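Local coordinates for protein ubiquitin-conjugating enzyme E2 U (PDB 1YRV) that catalyses the covalent attachment of ubiquitin to other proteins, accepting it from the E1 enzyme as a thioester and passing it on, here represented by its catalytic UBC domain, at residues 41-46 with 126-131; 138-143 with 151-156. One frame throughout, in Å; residues are numbered along the deposited sequence.

Contact 1: residues 41-46 with 126-131; sequences KGITAK and SILLAL
Ile-43 sends its two branches to two successive leucines of helix 124-135, and every touch across this contact is between methyl groups. With CG1 beside the backbone N (chi1 -80°), CG2 stands anti to that N and meets CD1 of Leu-128, with 3.9 Å between Ile-43 CG2 and Leu-128 CD1. The other branch ends against the next residue: Ile-43 CD1 lies 3.8 Å from CD2 of Leu-129, the two side chains crossing at about a right angle. Ala-45, two residues along the strand and on the same face, adds its CB, 3.8 Å from that same Leu-128 CD1, so one leucine methyl is touched by both strand residues. No hydrogen bond joins the segments; the axes of strand 43-46 and helix 126-131, 9.9 Å apart at closest approach, make an angle of 139° between their N-to-C directions. The strand's backbone bonds go instead to 54-60, through Thr-44 with Glu-58 and Lys-46 with Glu-56. This is the helix-on-sheet packing of the UBC fold: outermost strand 43-47 rests against helix 124-135 through alternate residues, while Leu-35 of helix 23-38 touches both Ala-45 and Leu-128, and Ile-59 of strand 54-60 adjoins Ile-43.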
ATOM      1  N   LYS A  41     -13.102   5.918   5.446  1.00 62.45           N
ATOM      2  CA  LYS A  41     -13.936   4.810   5.030  1.00 61.04           C
ATOM      3  C   LYS A  41     -13.137   3.941   4.074  1.00 59.31           C
ATOM      4  O   LYS A  41     -12.477   4.450   3.173  1.00 59.45           O
ATOM      5  CB  LYS A  41     -15.171   5.373   4.329  1.00 63.74           C
ATOM      6  CG  LYS A  41     -16.019   4.347   3.586  1.00 68.14           C
ATOM      7  CD  LYS A  41     -16.505   4.908   2.244  1.00 69.08           C
ATOM      8  CE  LYS A  41     -17.443   3.931   1.509  1.00 71.55           C
ATOM      9  NZ  LYS A  41     -16.898   2.539   1.323  1.00 70.35           N
ATOM     10  N   GLY A  42     -13.194   2.632   4.280  1.00 58.05           N
ATOM     11  CA  GLY A  42     -12.489   1.708   3.407  1.00 57.15           C
ATOM     12  C   GLY A  42     -11.008   1.493   3.671  1.00 56.11           C
ATOM     13  O   GLY A  42     -10.335   0.854   2.873  1.00 57.23           O
ATOM     14  N   ILE A  43     -10.511   1.997   4.795  1.00 54.70           N
ATOM     15  CA  ILE A  43      -9.114   1.879   5.140  1.00 53.56           C
ATOM     16  C   ILE A  43      -8.903   1.531   6.610  1.00 53.46           C
ATOM     17  O   ILE A  43      -9.392   2.214   7.509  1.00 54.89           O
ATOM     18  CB  ILE A  43      -8.399   3.180   4.811  1.00 52.85           C
ATOM     19  CG1 ILE A  43      -8.094   3.215   3.319  1.00 52.18           C
ATOM     20  CG2 ILE A  43      -7.144   3.314   5.647  1.00 53.69           C
ATOM     21  CD1 ILE A  43      -8.190   4.553   2.740  1.00 50.43           C
ATOM     22  N   THR A  44      -8.156   0.461   6.842  1.00 53.17           N
ATOM     23  CA  THR A  44      -7.865  -0.007   8.188  1.00 51.64           C
ATOM     24  C   THR A  44      -6.384  -0.257   8.262  1.00 50.05           C
ATOM     25  O   THR A  44      -5.799  -0.820   7.332  1.00 50.16           O
ATOM     26  CB  THR A  44      -8.577  -1.317   8.465  1.00 52.26           C
ATOM     27  OG1 THR A  44      -9.938  -1.199   8.036  1.00 54.21           O
ATOM     28  CG2 THR A  44      -8.549  -1.635   9.948  1.00 52.29           C
ATOM     29  N   ALA A  45      -5.771   0.174   9.356  1.00 48.75           N
ATOM     30  CA  ALA A  45      -4.333  -0.001   9.535  1.00 47.80           C
ATOM     31  C   ALA A  45      -4.071  -0.167  11.009  1.00 47.41           C
ATOM     32  O   ALA A  45      -4.567   0.596  11.830  1.00 46.93           O
ATOM     33  CB  ALA A  45      -3.587   1.198   8.989  1.00 43.02           C
ATOM     34  N   LYS A  46      -3.307  -1.185  11.344  1.00 49.87           N
ATOM     35  CA  LYS A  46      -3.028  -1.448  12.736  1.00 52.08           C
ATOM     36  C   LYS A  46      -1.557  -1.773  12.961  1.00 52.00           C
ATOM     37  O   LYS A  46      -0.974  -2.565  12.217  1.00 50.09           O
ATOM     38  CB  LYS A  46      -3.899  -2.623  13.187  1.00 56.49           C
ATOM     39  CG  LYS A  46      -3.939  -2.860  14.685  1.00 62.80           C
ATOM     40  CD  LYS A  46      -4.751  -1.778  15.435  1.00 65.65           C
ATOM     41  CE  LYS A  46      -4.391  -1.810  16.929  1.00 67.24           C
ATOM     42  NZ  LYS A  46      -3.935  -3.202  17.340  1.00 67.54           N
ATOM     43  N   SER A 126      -1.505   9.627   3.943  1.00 43.35           N
ATOM     44  CA  SER A 126      -1.206   9.901   2.543  1.00 43.16           C
ATOM     45  C   SER A 126      -0.935   8.635   1.812  1.00 43.60           C
ATOM     46  O   SER A 126      -1.512   8.353   0.761  1.00 46.36           O
ATOM     47  CB  SER A 126       0.049  10.751   2.401  1.00 41.78           C
ATOM     48  OG  SER A 126      -0.198  12.068   2.776  1.00 49.98           O
ATOM     49  N   ILE A 127       0.005   7.890   2.367  1.00 43.15           N
ATOM     50  CA  ILE A 127       0.422   6.621   1.811  1.00 41.02           C
ATOM     51  C   ILE A 127      -0.768   5.688   1.618  1.00 40.32           C
ATOM     52  O   ILE A 127      -0.871   5.002   0.609  1.00 42.35           O
ATOM     53  CB  ILE A 127       1.419   5.958   2.753  1.00 39.20           C
ATOM     54  CG1 ILE A 127       2.598   6.934   3.004  1.00 39.91           C
ATOM     55  CG2 ILE A 127       1.771   4.589   2.210  1.00 35.83           C
ATOM     56  CD1 ILE A 127       3.612   6.423   3.985  1.00 34.88           C
ATOM     57  N   LEU A 128      -1.666   5.667   2.586  1.00 39.74           N
ATOM     58  CA  LEU A 128      -2.811   4.783   2.495  1.00 41.30           C
ATOM     59  C   LEU A 128      -3.781   5.254   1.398  1.00 43.29           C
ATOM     60  O   LEU A 128      -4.199   4.450   0.571  1.00 44.61           O
ATOM     61  CB  LEU A 128      -3.488   4.668   3.871  1.00 40.04           C
ATOM     62  CG  LEU A 128      -2.639   4.017   4.990  1.00 43.74           C
ATOM     63  CD1 LEU A 128      -3.387   3.892   6.352  1.00 40.13           C
ATOM     64  CD2 LEU A 128      -2.256   2.607   4.507  1.00 44.42           C
ATOM     65  N   LEU A 129      -4.111   6.548   1.364  1.00 44.12           N
ATOM     66  CA  LEU A 129      -5.007   7.052   0.332  1.00 42.17           C
ATOM     67  C   LEU A 129      -4.323   6.928  -1.012  1.00 42.94           C
ATOM     68  O   LEU A 129      -4.940   6.479  -1.977  1.00 45.04           O
ATOM     69  CB  LEU A 129      -5.394   8.523   0.574  1.00 42.05           C
ATOM     70  CG  LEU A 129      -6.017   8.881   1.947  1.00 43.40           C
ATOM     71  CD1 LEU A 129      -6.173  10.376   2.061  1.00 43.09           C
ATOM     72  CD2 LEU A 129      -7.382   8.174   2.144  1.00 43.56           C
ATOM     73  N   ALA A 130      -3.048   7.300  -1.108  1.00 41.16           N
ATOM     74  CA  ALA A 130      -2.392   7.187  -2.411  1.00 41.64           C
ATOM     75  C   ALA A 130      -2.422   5.744  -2.906  1.00 42.15           C
ATOM     76  O   ALA A 130      -2.743   5.491  -4.082  1.00 43.99           O
ATOM     77  CB  ALA A 130      -0.931   7.706  -2.366  1.00 39.07           C
ATOM     78  N   LEU A 131      -2.092   4.799  -2.026  1.00 43.73           N
ATOM     79  CA  LEU A 131      -2.106   3.364  -2.377  1.00 43.89           C
ATOM     80  C   LEU A 131      -3.459   2.956  -2.947  1.00 44.42           C
ATOM     81  O   LEU A 131      -3.543   2.303  -3.982  1.00 46.60           O
ATOM     82  CB  LEU A 131      -1.815   2.511  -1.133  1.00 43.62           C
ATOM     83  CG  LEU A 131      -0.459   1.792  -0.978  1.00 45.39           C
ATOM     84  CD1 LEU A 131       0.638   2.579  -1.585  1.00 43.80           C
ATOM     85  CD2 LEU A 131      -0.207   1.546   0.499  1.00 42.85           C
TER

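Contact 2: residues 138-143 with 151-156; sequences PVLENP and ILVKDE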
ATOM      1  N   PRO A 138      -4.068   0.766 -12.451  1.00 65.37           N
ATOM      2  CA  PRO A 138      -2.800   0.284 -12.995  1.00 66.19           C
ATOM      3  C   PRO A 138      -2.179   1.169 -14.096  1.00 68.75           C
ATOM      4  O   PRO A 138      -2.866   1.876 -14.840  1.00 69.08           O
ATOM      5  CB  PRO A 138      -3.172  -1.105 -13.506  1.00 65.04           C
ATOM      6  CG  PRO A 138      -4.212  -1.545 -12.522  1.00 63.26           C
ATOM      7  CD  PRO A 138      -5.068  -0.320 -12.407  1.00 63.68           C
ATOM      8  N   VAL A 139      -0.857   1.107 -14.175  1.00 70.85           N
ATOM      9  CA  VAL A 139      -0.090   1.847 -15.159  1.00 72.71           C
ATOM     10  C   VAL A 139       0.185   0.829 -16.251  1.00 74.74           C
ATOM     11  O   VAL A 139       1.222   0.150 -16.236  1.00 75.24           O
ATOM     12  CB  VAL A 139       1.270   2.315 -14.570  1.00 73.08           C
ATOM     13  CG1 VAL A 139       2.062   3.102 -15.603  1.00 73.13           C
ATOM     14  CG2 VAL A 139       1.041   3.135 -13.317  1.00 72.05           C
ATOM     15  N   LEU A 140      -0.751   0.697 -17.186  1.00 76.36           N
ATOM     16  CA  LEU A 140      -0.587  -0.265 -18.269  1.00 77.88           C
ATOM     17  C   LEU A 140       0.706  -0.017 -19.039  1.00 79.20           C
ATOM     18  O   LEU A 140       1.249  -0.933 -19.654  1.00 78.99           O
ATOM     19  CB  LEU A 140      -1.779  -0.188 -19.222  1.00 77.69           C
ATOM     20  CG  LEU A 140      -3.148  -0.445 -18.590  1.00 77.35           C
ATOM     21  CD1 LEU A 140      -4.251  -0.089 -19.581  1.00 76.74           C
ATOM     22  CD2 LEU A 140      -3.236  -1.901 -18.158  1.00 77.62           C
ATOM     23  N   GLU A 141       1.192   1.222 -18.979  1.00 81.16           N
ATOM     24  CA  GLU A 141       2.409   1.637 -19.676  1.00 83.37           C
ATOM     25  C   GLU A 141       3.454   0.533 -19.785  1.00 82.73           C
ATOM     26  O   GLU A 141       3.714  -0.001 -20.873  1.00 82.83           O
ATOM     27  CB  GLU A 141       3.024   2.869 -18.991  1.00 86.45           C
ATOM     28  CG  GLU A 141       4.464   3.182 -19.429  1.00 91.02           C
ATOM     29  CD  GLU A 141       4.609   3.476 -20.926  1.00 93.75           C
ATOM     30  OE1 GLU A 141       5.774   3.486 -21.415  1.00 94.82           O
ATOM     31  OE2 GLU A 141       3.570   3.706 -21.605  1.00 95.02           O
ATOM     32  N   ASN A 142       4.059   0.185 -18.661  1.00 81.05           N
ATOM     33  CA  ASN A 142       5.057  -0.850 -18.697  1.00 79.86           C
ATOM     34  C   ASN A 142       4.923  -1.666 -17.436  1.00 77.58           C
ATOM     35  O   ASN A 142       5.732  -1.564 -16.522  1.00 78.37           O
ATOM     36  CB  ASN A 142       6.432  -0.220 -18.802  1.00 82.24           C
ATOM     37  CG  ASN A 142       7.487  -1.228 -19.138  1.00 84.42           C
ATOM     38  OD1 ASN A 142       8.614  -0.868 -19.482  1.00 85.55           O
ATOM     39  ND2 ASN A 142       7.134  -2.510 -19.039  1.00 85.82           N
ATOM     40  N   PRO A 143       3.905  -2.531 -17.398  1.00 74.73           N
ATOM     41  CA  PRO A 143       3.592  -3.398 -16.269  1.00 71.89           C
ATOM     42  C   PRO A 143       4.611  -4.454 -15.960  1.00 68.83           C
ATOM     43  O   PRO A 143       5.308  -4.936 -16.846  1.00 70.18           O
ATOM     44  CB  PRO A 143       2.265  -4.001 -16.680  1.00 72.83           C
ATOM     45  CG  PRO A 143       2.492  -4.228 -18.140  1.00 74.80           C
ATOM     46  CD  PRO A 143       3.111  -2.918 -18.577  1.00 74.48           C
ATOM     47  N   ILE A 151      -4.797  -9.103 -20.045  1.00 52.66           N
ATOM     48  CA  ILE A 151      -6.188  -9.491 -19.816  1.00 54.04           C
ATOM     49  C   ILE A 151      -7.064  -8.331 -19.389  1.00 56.87           C
ATOM     50  O   ILE A 151      -8.273  -8.294 -19.677  1.00 57.16           O
ATOM     51  CB  ILE A 151      -6.301 -10.562 -18.738  1.00 53.85           C
ATOM     52  CG1 ILE A 151      -5.857 -11.897 -19.328  1.00 53.71           C
ATOM     53  CG2 ILE A 151      -7.746 -10.625 -18.191  1.00 52.63           C
ATOM     54  CD1 ILE A 151      -5.865 -13.028 -18.338  1.00 53.11           C
ATOM     55  N   LEU A 152      -6.455  -7.405 -18.656  1.00 58.58           N
ATOM     56  CA  LEU A 152      -7.160  -6.234 -18.170  1.00 59.80           C
ATOM     57  C   LEU A 152      -7.580  -5.377 -19.349  1.00 61.60           C
ATOM     58  O   LEU A 152      -8.737  -4.961 -19.450  1.00 59.73           O
ATOM     59  CB  LEU A 152      -6.242  -5.438 -17.240  1.00 61.56           C
ATOM     60  CG  LEU A 152      -6.738  -4.067 -16.776  1.00 60.64           C
ATOM     61  CD1 LEU A 152      -8.187  -4.158 -16.327  1.00 59.20           C
ATOM     62  CD2 LEU A 152      -5.844  -3.578 -15.634  1.00 61.01           C
ATOM     63  N   VAL A 153      -6.621  -5.123 -20.237  1.00 63.83           N
ATOM     64  CA  VAL A 153      -6.863  -4.318 -21.424  1.00 68.00           C
ATOM     65  C   VAL A 153      -8.114  -4.782 -22.193  1.00 69.72           C
ATOM     66  O   VAL A 153      -9.085  -4.033 -22.361  1.00 70.36           O
ATOM     67  CB  VAL A 153      -5.643  -4.359 -22.356  1.00 68.57           C
ATOM     68  CG1 VAL A 153      -5.933  -3.564 -23.623  1.00 69.33           C
ATOM     69  CG2 VAL A 153      -4.429  -3.790 -21.627  1.00 69.16           C
ATOM     70  N   LYS A 154      -8.098  -6.023 -22.648  1.00 71.50           N
ATOM     71  CA  LYS A 154      -9.235  -6.557 -23.377  1.00 73.60           C
ATOM     72  C   LYS A 154     -10.146  -7.296 -22.418  1.00 73.64           C
ATOM     73  O   LYS A 154      -9.709  -8.187 -21.720  1.00 75.79           O
ATOM     74  CB  LYS A 154      -8.751  -7.512 -24.461  1.00 75.57           C
ATOM     75  CG  LYS A 154      -8.802  -6.930 -25.867  1.00 78.58           C
ATOM     76  CD  LYS A 154     -10.175  -7.165 -26.503  1.00 80.99           C
ATOM     77  CE  LYS A 154     -11.295  -6.424 -25.760  1.00 82.33           C
ATOM     78  NZ  LYS A 154     -12.628  -6.683 -26.385  1.00 83.03           N
ATOM     79  N   ASP A 155     -11.412  -6.931 -22.368  1.00 73.74           N
ATOM     80  CA  ASP A 155     -12.332  -7.630 -21.483  1.00 72.61           C
ATOM     81  C   ASP A 155     -11.982  -7.489 -20.002  1.00 72.57           C
ATOM     82  O   ASP A 155     -11.510  -8.432 -19.365  1.00 72.51           O
ATOM     83  CB  ASP A 155     -12.369  -9.118 -21.836  1.00 72.68           C
ATOM     84  CG  ASP A 155     -13.581  -9.820 -21.260  1.00 73.14           C
ATOM     85  OD1 ASP A 155     -14.036  -9.418 -20.160  1.00 72.33           O
ATOM     86  OD2 ASP A 155     -14.062 -10.774 -21.912  1.00 72.65           O
ATOM     87  N   GLU A 156     -12.234  -6.309 -19.451  1.00 71.84           N
ATOM     88  CA  GLU A 156     -11.980  -6.063 -18.048  1.00 70.17           C
ATOM     89  C   GLU A 156     -12.936  -6.913 -17.194  1.00 68.55           C
ATOM     90  O   GLU A 156     -12.759  -7.045 -15.979  1.00 68.28           O
ATOM     91  CB  GLU A 156     -12.209  -4.593 -17.737  1.00 71.77           C
ATOM     92  CG  GLU A 156     -13.677  -4.258 -17.646  1.00 74.57           C
ATOM     93  CD  GLU A 156     -13.948  -3.021 -16.822  1.00 75.96           C
ATOM     94  OE1 GLU A 156     -14.945  -3.051 -16.047  1.00 76.05           O
ATOM     95  OE2 GLU A 156     -13.170  -2.037 -16.958  1.00 75.47           O
TER
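Pro-138 opens the contact with the CG of its ring, which lies 4.1 Å from CD2 of Leu-152 on helix 146-153. The ring and the leucine side chain cross at about a right angle. Pro-138 also touches Trp-67, His-97 and Asn-99, and its side chain is about 10 Å from that of Cys-108, the predicted thioester-forming cysteine; this places the first residue of 138-143 near the probable active site. At Val-139 the chain is tied by its backbone N to the side-chain OD1 of Asn-99. Leu-140 then reaches across with a single methyl, CD2, which serves two partners: Leu-140 CD2 is 4.0 Å from Leu-152 CD2 and 4.1 Å from CG2 of Val-153. A chi1 of 172° sets Leu-152 CG anti to the backbone N, and from there the side chain presents CD2 to both Pro-138 and Leu-140. Beyond Leu-140 the loop makes no further touch with 151-156. On the helix side, Pro-98 and Tyr-159 also touch Leu-152, and Asp-155 caps the next helix through OD1 to the backbone N of Leu-158. Leu-140 and Val-153 remain largely open to solvent. With no hydrogen bond or salt bridge across, and approaches of 4.0 Å or more, the segments are joined by a few dispersion contacts, which set no strict direction between loop and helix.

Both contacts are apolar, each with three side-chain touches, yet they differ in depth. Contact 1 is partly buried, centred about 8 Å from the centre of the chain, and joins a sheet strand to a helix more than eighty residues on, with Ala-45 and Leu-128 buried. Contact 2 lies at the surface, about 19 Å from that centre, and closes a local loop-helix unit with less buried area, 146 against 174 Å²; none of its touching residues is buried, so similar contacts work in a sheet-helix interface and at a solvent-facing loop. They share no element, but the chain runs from helix 124-135 through the loop of contact 2 into helix 146-153. Their centres are 24 Å apart.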